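Local coordinates for possible substrate binding protein of ABC transporter system (Rhodopseudomonas palustris, PDB 3N0X) that probably binds a branched-chain amino acid or a related small solute in the periplasm and hands it to an ABC importer, at residues L9-T14 with A19-T24; G15-Y20 with D54-D59; T183-V188 with V207-G212; R191-L196 with Q220-K225; V327-K330 with A335-S338. All coordinates share one frame; numbering follows the deposited sequence.

Contact 1 (L9-T14 with A19-T24)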
# COMPACT_ATOMS: atom_id res chain seq x y z
N LEU A 9 -12.54 -14.07 1.91
CA LEU A 9 -12.14 -12.75 1.48
C LEU A 9 -13.24 -11.76 1.84
O LEU A 9 -14.39 -11.88 1.37
CB LEU A 9 -11.91 -12.70 -0.04
CG LEU A 9 -11.68 -11.30 -0.62
CD1 LEU A 9 -10.35 -10.71 -0.09
CD2 LEU A 9 -11.72 -11.35 -2.18
N ILE A 10 -12.91 -10.77 2.66
CA ILE A 10 -13.84 -9.72 3.03
C ILE A 10 -13.40 -8.54 2.19
O ILE A 10 -12.23 -8.20 2.16
CB ILE A 10 -13.73 -9.36 4.52
CG1 ILE A 10 -13.70 -10.61 5.41
CG2 ILE A 10 -14.86 -8.41 4.98
CD1 ILE A 10 -14.83 -11.59 5.25
N TYR A 11 -14.33 -7.92 1.49
CA TYR A 11 -14.02 -6.84 0.55
C TYR A 11 -15.23 -5.96 0.26
O TYR A 11 -16.37 -6.38 0.46
CB TYR A 11 -13.45 -7.39 -0.77
CG TYR A 11 -14.32 -8.26 -1.69
CD1 TYR A 11 -15.45 -8.96 -1.26
CD2 TYR A 11 -13.91 -8.44 -2.99
CE1 TYR A 11 -16.16 -9.74 -2.14
CE2 TYR A 11 -14.61 -9.21 -3.87
CZ TYR A 11 -15.72 -9.89 -3.45
OH TYR A 11 -16.42 -10.72 -4.31
N GLY A 12 -14.96 -4.72 -0.17
CA GLY A 12 -16.03 -3.78 -0.42
C GLY A 12 -16.52 -3.91 -1.85
O GLY A 12 -16.37 -2.96 -2.66
N LYS A 13 -17.04 -5.09 -2.16
CA LYS A 13 -17.47 -5.43 -3.52
C LYS A 13 -18.52 -4.48 -4.06
O LYS A 13 -18.55 -4.22 -5.26
CB LYS A 13 -17.98 -6.87 -3.57
CG LYS A 13 -18.30 -7.42 -4.97
CD LYS A 13 -19.07 -8.74 -4.87
CE LYS A 13 -19.34 -9.34 -6.26
NZ LYS A 13 -20.17 -10.58 -6.13
N THR A 14 -19.41 -3.98 -3.20
CA THR A 14 -20.32 -2.92 -3.63
C THR A 14 -20.06 -1.65 -2.84
O THR A 14 -19.50 -1.67 -1.76
CB THR A 14 -21.81 -3.32 -3.57
OG1 THR A 14 -22.15 -3.72 -2.24
CG2 THR A 14 -22.13 -4.46 -4.56
N ALA A 19 -14.38 -1.05 -7.44
CA ALA A 19 -13.37 -1.37 -8.47
C ALA A 19 -12.14 -2.04 -7.85
O ALA A 19 -11.51 -2.95 -8.44
CB ALA A 19 -12.93 -0.13 -9.21
N TYR A 20 -11.78 -1.54 -6.67
CA TYR A 20 -10.59 -1.99 -5.99
C TYR A 20 -10.80 -3.38 -5.44
O TYR A 20 -9.92 -4.25 -5.51
CB TYR A 20 -10.20 -1.04 -4.86
CG TYR A 20 -10.18 0.44 -5.25
CD1 TYR A 20 -9.97 0.85 -6.58
CD2 TYR A 20 -10.34 1.41 -4.29
CE1 TYR A 20 -9.97 2.23 -6.94
CE2 TYR A 20 -10.33 2.78 -4.63
CZ TYR A 20 -10.15 3.16 -5.95
OH TYR A 20 -10.13 4.52 -6.25
N ALA A 21 -11.96 -3.59 -4.86
CA ALA A 21 -12.33 -4.90 -4.32
C ALA A 21 -12.30 -5.95 -5.41
O ALA A 21 -11.84 -7.07 -5.19
CB ALA A 21 -13.74 -4.82 -3.68
N LYS A 22 -12.81 -5.63 -6.59
CA LYS A 22 -12.80 -6.62 -7.67
C LYS A 22 -11.35 -6.99 -8.06
O LYS A 22 -11.07 -8.17 -8.35
CB LYS A 22 -13.61 -6.13 -8.89
CG LYS A 22 -15.13 -6.03 -8.65
N GLN A 23 -10.45 -6.00 -8.03
CA GLN A 23 -9.05 -6.26 -8.33
C GLN A 23 -8.38 -7.11 -7.26
O GLN A 23 -7.55 -7.97 -7.57
CB GLN A 23 -8.26 -4.97 -8.52
CG GLN A 23 -8.65 -4.21 -9.77
CD GLN A 23 -7.81 -2.96 -10.01
OE1 GLN A 23 -7.15 -2.44 -9.10
NE2 GLN A 23 -7.85 -2.47 -11.24
N THR A 24 -8.72 -6.87 -5.98
CA THR A 24 -8.19 -7.69 -4.90
C THR A 24 -8.57 -9.15 -5.17
O THR A 24 -7.73 -10.03 -5.07
CB THR A 24 -8.76 -7.28 -3.57
OG1 THR A 24 -8.37 -5.94 -3.25
CG2 THR A 24 -8.23 -8.21 -2.44
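Apolar contacts carry most of the junction between Tyr-11 and Ala-21. Ala-21 CB lies against the flank of the ring, 3.7 Å from Tyr-11 CD2, and is also close to CB and CG of the tyrosine. A first torsion of 65° places Tyr-11 CG between its own backbone N and carbonyl carbon, and this sets the ring against the helix. Farther back along the strand, Leu-9 CD1 meets Thr-24 CG2 at 4.0 Å, the two side chains crossing at a slant. Within its own segment the ring is sandwiched near its rim, with Lys-13 CB over one face and Leu-9 CD2 over the other. The two segments are the end of strand 5-11 and the early turns of helix 18-35, the first strand-loop-helix unit of a periplasmic binding protein fold, and the chain leaves the strand through an inverse gamma turn centred on Gly-12. Backbone polar atoms enter the contact without hydrogen bonding across it. Ala-21 O lies in the plane of the Tyr-11 ring, 3.3 Å from the edge atom CD2, while Gly-12 O touches Ala-21 CB at 3.4 Å. The phenol OH is hydrogen-bonded to Glu-25 OE1, farther along the helix. Replacing this tyrosine with an alanine would probably open a gap beside the Ala-21 methyl and leave Glu-25 without its hydroxyl partner.

Contact 2 (G15-Y20 with D54-D59)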
# COMPACT_ATOMS: atom_id res chain seq x y z
N GLY A 15 -20.44 -0.52 -3.40
CA GLY A 15 -20.13 0.73 -2.76
C GLY A 15 -18.94 1.44 -3.37
O GLY A 15 -18.49 1.12 -4.49
N PRO A 16 -18.36 2.38 -2.61
CA PRO A 16 -17.37 3.27 -3.21
C PRO A 16 -16.05 2.61 -3.64
O PRO A 16 -15.34 3.11 -4.52
CB PRO A 16 -17.16 4.36 -2.15
CG PRO A 16 -17.95 3.98 -0.98
CD PRO A 16 -18.70 2.73 -1.22
N LEU A 17 -15.71 1.48 -3.03
CA LEU A 17 -14.43 0.83 -3.32
C LEU A 17 -14.62 -0.39 -4.24
O LEU A 17 -13.69 -1.22 -4.36
CB LEU A 17 -13.69 0.46 -2.04
CG LEU A 17 -13.50 1.63 -1.06
CD1 LEU A 17 -12.72 1.18 0.19
CD2 LEU A 17 -12.83 2.82 -1.69
N GLU A 18 -15.79 -0.49 -4.88
CA GLU A 18 -16.10 -1.63 -5.78
C GLU A 18 -14.96 -2.03 -6.75
O GLU A 18 -14.61 -3.22 -6.87
CB GLU A 18 -17.36 -1.34 -6.60
CG GLU A 18 -17.61 -2.35 -7.70
N ALA A 19 -14.38 -1.05 -7.44
CA ALA A 19 -13.37 -1.37 -8.47
C ALA A 19 -12.14 -2.04 -7.85
O ALA A 19 -11.51 -2.95 -8.44
CB ALA A 19 -12.93 -0.13 -9.21
N TYR A 20 -11.78 -1.54 -6.67
CA TYR A 20 -10.59 -1.99 -5.99
C TYR A 20 -10.80 -3.38 -5.44
O TYR A 20 -9.92 -4.25 -5.51
CB TYR A 20 -10.20 -1.04 -4.86
CG TYR A 20 -10.18 0.44 -5.25
CD1 TYR A 20 -9.97 0.85 -6.58
CD2 TYR A 20 -10.34 1.41 -4.29
CE1 TYR A 20 -9.97 2.23 -6.94
CE2 TYR A 20 -10.33 2.78 -4.63
CZ TYR A 20 -10.15 3.16 -5.95
OH TYR A 20 -10.13 4.52 -6.25
N ASP A 54 -18.67 -6.45 2.21
CA ASP A 54 -18.99 -5.62 3.37
C ASP A 54 -19.49 -4.22 3.04
O ASP A 54 -19.78 -3.45 3.95
CB ASP A 54 -17.83 -5.58 4.38
CG ASP A 54 -16.59 -4.86 3.86
OD1 ASP A 54 -16.65 -4.14 2.84
OD2 ASP A 54 -15.54 -4.98 4.53
N GLN A 55 -19.59 -3.89 1.76
CA GLN A 55 -20.04 -2.58 1.29
C GLN A 55 -19.22 -1.43 1.83
O GLN A 55 -19.66 -0.29 1.81
CB GLN A 55 -21.53 -2.38 1.58
CG GLN A 55 -22.40 -3.53 1.08
CD GLN A 55 -23.86 -3.31 1.32
OE1 GLN A 55 -24.34 -2.18 1.27
NE2 GLN A 55 -24.58 -4.38 1.61
N SER A 56 -18.00 -1.71 2.28
CA SER A 56 -17.15 -0.73 2.95
C SER A 56 -17.89 -0.05 4.12
O SER A 56 -17.66 1.14 4.40
CB SER A 56 -16.57 0.27 1.95
OG SER A 56 -15.79 -0.41 0.96
N LYS A 57 -18.77 -0.82 4.78
CA LYS A 57 -19.46 -0.36 5.98
C LYS A 57 -18.95 -1.16 7.19
O LYS A 57 -19.07 -2.38 7.22
CB LYS A 57 -20.97 -0.51 5.83
CG LYS A 57 -21.58 0.44 4.79
CD LYS A 57 -23.10 0.28 4.71
CE LYS A 57 -23.72 1.27 3.72
NZ LYS A 57 -25.18 1.00 3.50
N PRO A 58 -18.37 -0.48 8.18
CA PRO A 58 -17.73 -1.24 9.27
C PRO A 58 -18.62 -2.22 10.01
O PRO A 58 -18.17 -3.32 10.30
CB PRO A 58 -17.24 -0.12 10.21
CG PRO A 58 -16.92 0.97 9.31
CD PRO A 58 -18.00 0.94 8.25
N ASP A 59 -19.87 -1.86 10.29
CA ASP A 59 -20.76 -2.77 11.01
C ASP A 59 -21.06 -4.03 10.19
O ASP A 59 -21.18 -5.13 10.72
CB ASP A 59 -22.07 -2.07 11.43
CG ASP A 59 -21.88 -1.11 12.62
OD1 ASP A 59 -20.80 -1.13 13.26
OD2 ASP A 59 -22.84 -0.35 12.93
O HOH W 1 -16.93 -0.65 -1.39
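Two loops that each lead from a strand into a helix meet where Leu-17 approaches Ser-56, at the surface of the N-terminal part of the fold. Leu-17 precedes helix 18-35 and closes on Ser-56 with one branch: Leu-17 CD1 comes to 3.5 Å from Ser-56 OG, with CG and CB only slightly farther from the same oxygen. The serine points OG this way because its first torsion, -59°, sets the hydroxyl anti to the carbonyl carbon. A water bridges the loops as well, accepting from Leu-17 N at 3.0 Å and lying 2.6 Å from Ser-56 OG. The hydroxyl thus meets an apolar branch and takes part in a polar bridge. Beside this pair, Pro-16 CD lies 4.4 Å from Gln-55 O, a looser contact.

Each loop is stiffened from within. Gly-15 to Glu-18 form a type I turn, closed by the bond from Glu-18 N to Gly-15 O. In the other loop, Asp-54 OD1 accepts from Ser-56 N at 2.8 Å in an Asx turn, the N-H arriving from above the carboxylate plane. The other carboxylate oxygen, Asp-54 OD2, is hydrogen-bonded to Thr-80 OG1 and Ser-61 OG, which probably fixes the rotation of the carboxylate and so helps to position Ser-56. Loops gathered in this way at the C-terminal ends of neighbouring parallel strands, here 5-11 and 45-53, are typical of the alpha/beta lobes of periplasmic binding proteins.

Contact 3 (T183-V188 with V207-G212)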
# COMPACT_ATOMS: atom_id res chain seq x y z
N THR A 183 -9.04 23.92 -1.80
CA THR A 183 -9.01 23.81 -3.26
C THR A 183 -8.26 24.96 -3.93
O THR A 183 -7.95 24.87 -5.13
CB THR A 183 -10.43 23.77 -3.86
OG1 THR A 183 -11.13 24.94 -3.45
CG2 THR A 183 -11.17 22.50 -3.39
N ASP A 184 -8.00 26.04 -3.19
CA ASP A 184 -7.22 27.16 -3.69
C ASP A 184 -5.89 27.17 -2.96
O ASP A 184 -5.86 27.43 -1.76
CB ASP A 184 -7.93 28.49 -3.45
CG ASP A 184 -7.22 29.68 -4.10
OD1 ASP A 184 -5.97 29.74 -4.15
OD2 ASP A 184 -7.93 30.60 -4.57
N PHE A 185 -4.83 26.92 -3.71
CA PHE A 185 -3.47 26.76 -3.14
C PHE A 185 -2.58 27.95 -3.35
O PHE A 185 -1.37 27.87 -3.13
CB PHE A 185 -2.81 25.49 -3.69
CG PHE A 185 -3.50 24.25 -3.26
CD1 PHE A 185 -4.60 23.77 -3.99
CD2 PHE A 185 -3.14 23.59 -2.09
CE1 PHE A 185 -5.29 22.65 -3.59
CE2 PHE A 185 -3.83 22.46 -1.70
CZ PHE A 185 -4.92 22.00 -2.44
N THR A 186 -3.16 29.09 -3.76
CA THR A 186 -2.37 30.27 -4.07
C THR A 186 -1.52 30.72 -2.89
O THR A 186 -0.29 30.90 -2.99
CB THR A 186 -3.29 31.45 -4.56
OG1 THR A 186 -4.05 30.98 -5.69
CG2 THR A 186 -2.45 32.66 -4.94
N ALA A 187 -2.15 30.89 -1.74
CA ALA A 187 -1.46 31.41 -0.56
C ALA A 187 -0.41 30.44 -0.02
O ALA A 187 0.75 30.82 0.23
CB ALA A 187 -2.48 31.77 0.54
N VAL A 188 -0.82 29.20 0.19
CA VAL A 188 0.10 28.18 0.71
C VAL A 188 1.25 27.92 -0.30
O VAL A 188 2.40 27.72 0.10
CB VAL A 188 -0.60 26.87 1.15
CG1 VAL A 188 -1.15 26.08 -0.01
CG2 VAL A 188 0.38 25.95 1.94
N VAL A 207 4.32 16.48 -1.51
CA VAL A 207 2.91 16.56 -1.17
C VAL A 207 2.40 15.18 -0.72
O VAL A 207 2.73 14.12 -1.32
CB VAL A 207 2.12 17.03 -2.38
CG1 VAL A 207 0.61 17.18 -2.03
CG2 VAL A 207 2.65 18.39 -2.88
N ILE A 208 1.59 15.20 0.33
CA ILE A 208 0.84 14.03 0.74
C ILE A 208 -0.62 14.51 0.75
O ILE A 208 -0.95 15.53 1.37
CB ILE A 208 1.28 13.40 2.08
CG1 ILE A 208 0.34 12.25 2.46
CG2 ILE A 208 1.34 14.45 3.19
CD1 ILE A 208 0.78 11.44 3.69
N TRP A 209 -1.49 13.79 0.06
CA TRP A 209 -2.87 14.25 -0.10
C TRP A 209 -3.79 13.04 -0.34
O TRP A 209 -3.45 12.14 -1.10
CB TRP A 209 -2.98 15.22 -1.28
CG TRP A 209 -4.12 16.16 -1.19
CD1 TRP A 209 -5.39 16.01 -1.70
CD2 TRP A 209 -4.13 17.43 -0.52
NE1 TRP A 209 -6.15 17.11 -1.42
CE2 TRP A 209 -5.41 18.01 -0.70
CE3 TRP A 209 -3.16 18.17 0.17
CZ2 TRP A 209 -5.75 19.24 -0.17
CZ3 TRP A 209 -3.49 19.39 0.67
CH2 TRP A 209 -4.78 19.92 0.52
N ALA A 210 -4.96 13.06 0.27
CA ALA A 210 -5.99 12.03 0.04
C ALA A 210 -7.26 12.73 -0.42
O ALA A 210 -7.62 13.77 0.08
CB ALA A 210 -6.24 11.22 1.33
N GLY A 211 -7.95 12.15 -1.40
CA GLY A 211 -9.20 12.73 -1.89
C GLY A 211 -8.95 13.77 -2.97
O GLY A 211 -7.85 13.88 -3.50
N GLY A 212 -9.97 14.54 -3.29
CA GLY A 212 -9.86 15.55 -4.33
C GLY A 212 -9.14 16.78 -3.83
O GLY A 212 -8.73 16.86 -2.65
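Trp-209 reaches Phe-185 across the C-terminal end of a parallel alpha/beta sheet, joining the loop after strand 202-207 to the start of helix 186-196. From CB the indole swings out with CG anti to the backbone N (chi1 -155°), which directs its six-membered ring to meet the phenylalanine coming from the opposite direction. On the five-membered side, Trp-209 NE1 turns back to its own loop and donates to Gly-212 O at 2.9 Å. The acceptor lies in the indole plane, whereas the donor stands above the carbonyl plane, and this bond helps to fix the rotation of the ring. At the far end Trp-209 CZ2 lies 3.7 Å from Phe-185 CZ. The foremost atom, Trp-209 CH2, reaches Phe-185 CE2 at 3.5 Å. Trp-209 CZ3 follows at 3.9 Å from Phe-185 CE2. The result is an offset edge-to-face pair, the Phe-185 edge turned toward the indole face, with planes at 67° and ring centroids 5.3 Å apart. Leu-147 and Pro-215 pack around the phenylalanine. Just before and after Phe-185, an Asx turn shapes the entry to the helix: Asp-184 OD1 takes two donors, the hydroxyl OG1 of Thr-186 on its syn side and Thr-186 N at 2.9 Å.

Contact 4 (R191-L196 with Q220-K225)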
# COMPACT_ATOMS: atom_id res chain seq x y z
N ARG A 191 3.85 30.53 0.09
CA ARG A 191 4.64 30.29 1.30
C ARG A 191 5.68 29.21 1.05
O ARG A 191 6.84 29.32 1.50
CB ARG A 191 3.76 29.93 2.50
CG ARG A 191 2.81 31.08 2.93
CD ARG A 191 2.30 30.86 4.33
NE ARG A 191 1.47 29.67 4.49
CZ ARG A 191 0.16 29.63 4.24
NH1 ARG A 191 -0.46 30.71 3.79
NH2 ARG A 191 -0.53 28.50 4.43
N LEU A 192 5.27 28.14 0.38
CA LEU A 192 6.19 27.06 0.06
C LEU A 192 7.30 27.53 -0.86
O LEU A 192 8.48 27.24 -0.64
CB LEU A 192 5.42 25.88 -0.56
CG LEU A 192 4.46 25.14 0.37
CD1 LEU A 192 3.48 24.33 -0.46
CD2 LEU A 192 5.21 24.22 1.35
N PHE A 193 6.94 28.28 -1.89
CA PHE A 193 7.95 28.80 -2.81
C PHE A 193 8.90 29.74 -2.07
O PHE A 193 10.13 29.66 -2.24
CB PHE A 193 7.32 29.58 -3.97
CG PHE A 193 6.45 28.78 -4.87
CD1 PHE A 193 6.49 27.41 -4.91
CD2 PHE A 193 5.58 29.43 -5.72
CE1 PHE A 193 5.69 26.69 -5.76
CE2 PHE A 193 4.77 28.70 -6.58
CZ PHE A 193 4.82 27.34 -6.60
N ASP A 194 8.34 30.63 -1.25
CA ASP A 194 9.19 31.58 -0.50
C ASP A 194 10.14 30.88 0.49
O ASP A 194 11.28 31.33 0.68
CB ASP A 194 8.37 32.65 0.21
CG ASP A 194 7.72 33.62 -0.77
OD1 ASP A 194 8.07 33.64 -1.99
OD2 ASP A 194 6.83 34.37 -0.33
N ALA A 195 9.69 29.76 1.06
CA ALA A 195 10.51 28.96 1.95
C ALA A 195 11.69 28.23 1.28
O ALA A 195 12.61 27.77 1.96
CB ALA A 195 9.64 27.91 2.68
N LEU A 196 11.63 28.06 -0.04
CA LEU A 196 12.65 27.34 -0.76
C LEU A 196 13.47 28.16 -1.77
O LEU A 196 14.58 27.74 -2.11
CB LEU A 196 11.99 26.19 -1.51
CG LEU A 196 11.42 25.06 -0.69
CD1 LEU A 196 10.66 24.10 -1.69
CD2 LEU A 196 12.46 24.29 0.14
N GLN A 220 1.69 23.08 -9.84
CA GLN A 220 2.37 23.08 -11.16
C GLN A 220 1.91 24.27 -12.01
O GLN A 220 2.73 24.88 -12.73
CB GLN A 220 2.14 21.75 -11.89
CG GLN A 220 2.90 21.57 -13.22
CD GLN A 220 4.39 21.30 -13.03
OE1 GLN A 220 5.10 22.07 -12.37
NE2 GLN A 220 4.87 20.21 -13.63
N ASP A 221 0.63 24.64 -11.92
CA ASP A 221 0.10 25.77 -12.67
C ASP A 221 0.76 27.09 -12.23
O ASP A 221 0.80 28.06 -13.00
CB ASP A 221 -1.45 25.92 -12.51
CG ASP A 221 -2.25 24.83 -13.22
OD1 ASP A 221 -1.75 24.25 -14.19
OD2 ASP A 221 -3.40 24.56 -12.77
N MSE A 222 1.27 27.14 -11.00
CA MSE A 222 1.97 28.33 -10.49
C MSE A 222 3.46 28.39 -10.91
O MSE A 222 4.14 29.32 -10.54
CB MSE A 222 1.87 28.43 -8.96
CG MSE A 222 0.42 28.59 -8.49
SE MSE A 222 0.22 28.28 -6.55
CE MSE A 222 1.03 29.75 -5.96
N ASP A 223 3.92 27.39 -11.64
CA ASP A 223 5.26 27.39 -12.25
C ASP A 223 6.39 27.40 -11.23
O ASP A 223 7.17 28.35 -11.17
CB ASP A 223 5.38 28.63 -13.19
CG ASP A 223 6.60 28.56 -14.13
OD1 ASP A 223 7.24 27.49 -14.17
OD2 ASP A 223 6.93 29.57 -14.82
N PRO A 224 6.49 26.33 -10.44
CA PRO A 224 7.58 26.22 -9.47
C PRO A 224 8.98 26.23 -10.08
O PRO A 224 9.94 26.65 -9.40
CB PRO A 224 7.31 24.89 -8.75
CG PRO A 224 6.44 24.14 -9.67
CD PRO A 224 5.64 25.14 -10.47
N LYS A 225 9.11 25.78 -11.33
CA LYS A 225 10.40 25.76 -11.99
C LYS A 225 11.04 27.14 -12.08
O LYS A 225 12.27 27.24 -12.09
CB LYS A 225 10.32 25.11 -13.37
CG LYS A 225 11.67 24.89 -14.08
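Met-222 and Pro-224 close on the ring of Phe-193 where helix 215-221 ends beside helix 186-196, two helices of an alpha/beta lobe built on a parallel sheet. Strand residues Ile-205 and Ile-229 back the phenylalanine, whose ring also meets that of Tyr-227. Putting an alanine in place of Phe-193 would probably leave a gap between helix 186-196 and the turn that follows helix 215-221, with the Met-222 side chain and the Pro-224 ring deprived of their common partner. Segment 220-225 opens on the last turn of its helix. Gln-220 O accepts from Asp-223 N at 3.0 Å as the helix runs out, and Asp-221 is salt-bridged to Arg-246. Met-222, a selenomethionine, is the first to touch. Met-222 CB lies at the edge of the Phe-193 ring, in its plane, 3.8 Å from Phe-193 CE2. The chain bends at chi3 (71°) and brings Met-222 CE back to 3.9 Å from Phe-193 CE2. Selenium stands 5.5 Å from the ring centroid, SE of Met-222 lying obliquely to the Phe-193 ring in a Met-aromatic contact. Asp-223 then takes positive phi and turns its side chain away, and this change of direction carries the chain round to Pro-224. Here the pyrrolidine meets another part of the aromatic rim obliquely, Pro-224 CB lying 3.8 Å from Phe-193 CE1 and slightly farther from CZ.

Contact 5 (V327-K330 with A335-S338)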
# COMPACT_ATOMS: atom_id res chain seq x y z
N VAL A 327 8.40 -10.17 4.13
CA VAL A 327 8.59 -10.89 5.38
C VAL A 327 7.64 -10.33 6.43
O VAL A 327 7.55 -9.12 6.64
CB VAL A 327 10.09 -10.93 5.85
CG1 VAL A 327 10.69 -9.51 6.07
CG2 VAL A 327 10.25 -11.80 7.10
N PHE A 328 6.91 -11.21 7.10
CA PHE A 328 6.07 -10.77 8.23
C PHE A 328 6.98 -10.54 9.43
O PHE A 328 7.55 -11.46 9.98
CB PHE A 328 5.02 -11.77 8.64
CG PHE A 328 3.87 -11.92 7.68
CD1 PHE A 328 3.07 -10.84 7.28
CD2 PHE A 328 3.53 -13.18 7.22
CE1 PHE A 328 2.02 -11.01 6.45
CE2 PHE A 328 2.42 -13.36 6.39
CZ PHE A 328 1.67 -12.30 5.99
N ARG A 329 7.08 -9.29 9.85
CA ARG A 329 7.92 -8.97 11.00
C ARG A 329 7.32 -9.61 12.23
O ARG A 329 6.12 -9.53 12.43
CB ARG A 329 7.97 -7.45 11.13
CG ARG A 329 8.82 -6.96 12.32
CD ARG A 329 9.30 -5.57 12.06
NE ARG A 329 8.23 -4.58 11.95
CZ ARG A 329 8.46 -3.30 11.73
NH1 ARG A 329 9.72 -2.89 11.55
NH2 ARG A 329 7.47 -2.44 11.71
N LYS A 330 8.15 -10.27 13.05
CA LYS A 330 7.66 -10.94 14.26
C LYS A 330 6.91 -10.01 15.23
O LYS A 330 5.87 -10.39 15.80
CB LYS A 330 8.85 -11.61 14.97
CG LYS A 330 8.54 -12.25 16.33
N ALA A 335 4.00 -6.97 6.98
CA ALA A 335 4.88 -7.38 5.88
C ALA A 335 5.82 -6.24 5.53
O ALA A 335 5.41 -5.23 4.97
CB ALA A 335 4.07 -7.80 4.64
N LEU A 336 7.11 -6.47 5.77
CA LEU A 336 8.14 -5.63 5.20
C LEU A 336 8.28 -6.01 3.72
O LEU A 336 8.10 -7.16 3.35
CB LEU A 336 9.43 -5.83 5.94
CG LEU A 336 9.34 -5.49 7.44
CD1 LEU A 336 10.75 -5.62 8.02
CD2 LEU A 336 8.70 -4.11 7.71
N GLN A 337 8.56 -5.03 2.89
CA GLN A 337 8.51 -5.21 1.45
C GLN A 337 9.29 -4.09 0.77
O GLN A 337 9.48 -3.02 1.33
CB GLN A 337 7.05 -5.23 0.98
CG GLN A 337 6.23 -3.96 1.37
CD GLN A 337 4.77 -4.16 1.15
OE1 GLN A 337 4.28 -3.95 0.03
NE2 GLN A 337 4.06 -4.63 2.20
N SER A 338 9.75 -4.38 -0.44
CA SER A 338 10.33 -3.35 -1.27
C SER A 338 9.34 -2.28 -1.57
O SER A 338 8.16 -2.52 -1.55
CB SER A 338 10.80 -3.97 -2.62
OG SER A 338 11.86 -4.87 -2.46
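Val-327 and Leu-336 form the hydrogen-bonded pair of an antiparallel hairpin, and two backbone bonds join them. Leu-336 N donates to Val-327 O at 2.8 Å, and Val-327 N donates back to Leu-336 O at 3.1 Å. The shorter bond has company, since Ala-335 CA makes a C-H···O contact of 3.3 Å with the same Val-327 O. Above this pair the side chains of Val-327 and Leu-336 lie side by side, pointing the same way, with Val-327 CG1 3.9 Å from Leu-336 CB. Two residues on from Val-327, Arg-329 lays its guanidinium over the leucine: Leu-336 CD2 sits over the centre of one face, 4.1 Å from Arg-329 CZ. The bend at chi3 (64°) of a chain otherwise extended brings the flat group there.

On the other side of the hairpin, Phe-328 and Ala-335 make a non-hydrogen-bonded pair. Phe-328 CD1 lies 4.1 Å from Ala-335 CB, and Ala-335 N is met at the edge of the ring. Phe-319 and Phe-120 meet this ring from elsewhere in the fold.

In the second shell, the guanidinium is positioned by Asp-332, salt-bridged to NH2, and by Ile-368 O, which accepts from NH1. Gln-337 folds back so that Gln-337 NE2 donates to Ala-335 O at 3.1 Å, almost straight at 176°. The chemistry therefore divides by direction: N-H groups at the edge of the guanidinium go to oxygen acceptors such as those of Asp-332 and Ile-368, while a flat face takes the leucine methyl.

From the N terminus, contact 1 closes a four-residue loop between strand 5-11 and helix 18-35. Contact 2 starts inside that loop, sharing Ala-19 and Tyr-20 with contact 1, and spans 33 residues to reach the loop after strand 45-53; Tyr-11 O and Asp-54 N, probably hydrogen-bonded at 2.9 Å, join the two directly. Contacts 3 and 4, closing loops of 18 and 23 residues, follow and cross, their segments alternating along the chain; both use helix 186-196, and Met-222 CE packs on Thr-186 O. They tie that helix to the loop after strand 202-207 and to the turn after helix 215-221. Contact 5, in series, closes the four-residue turn of the hairpin between strands 324-328 and 335-345.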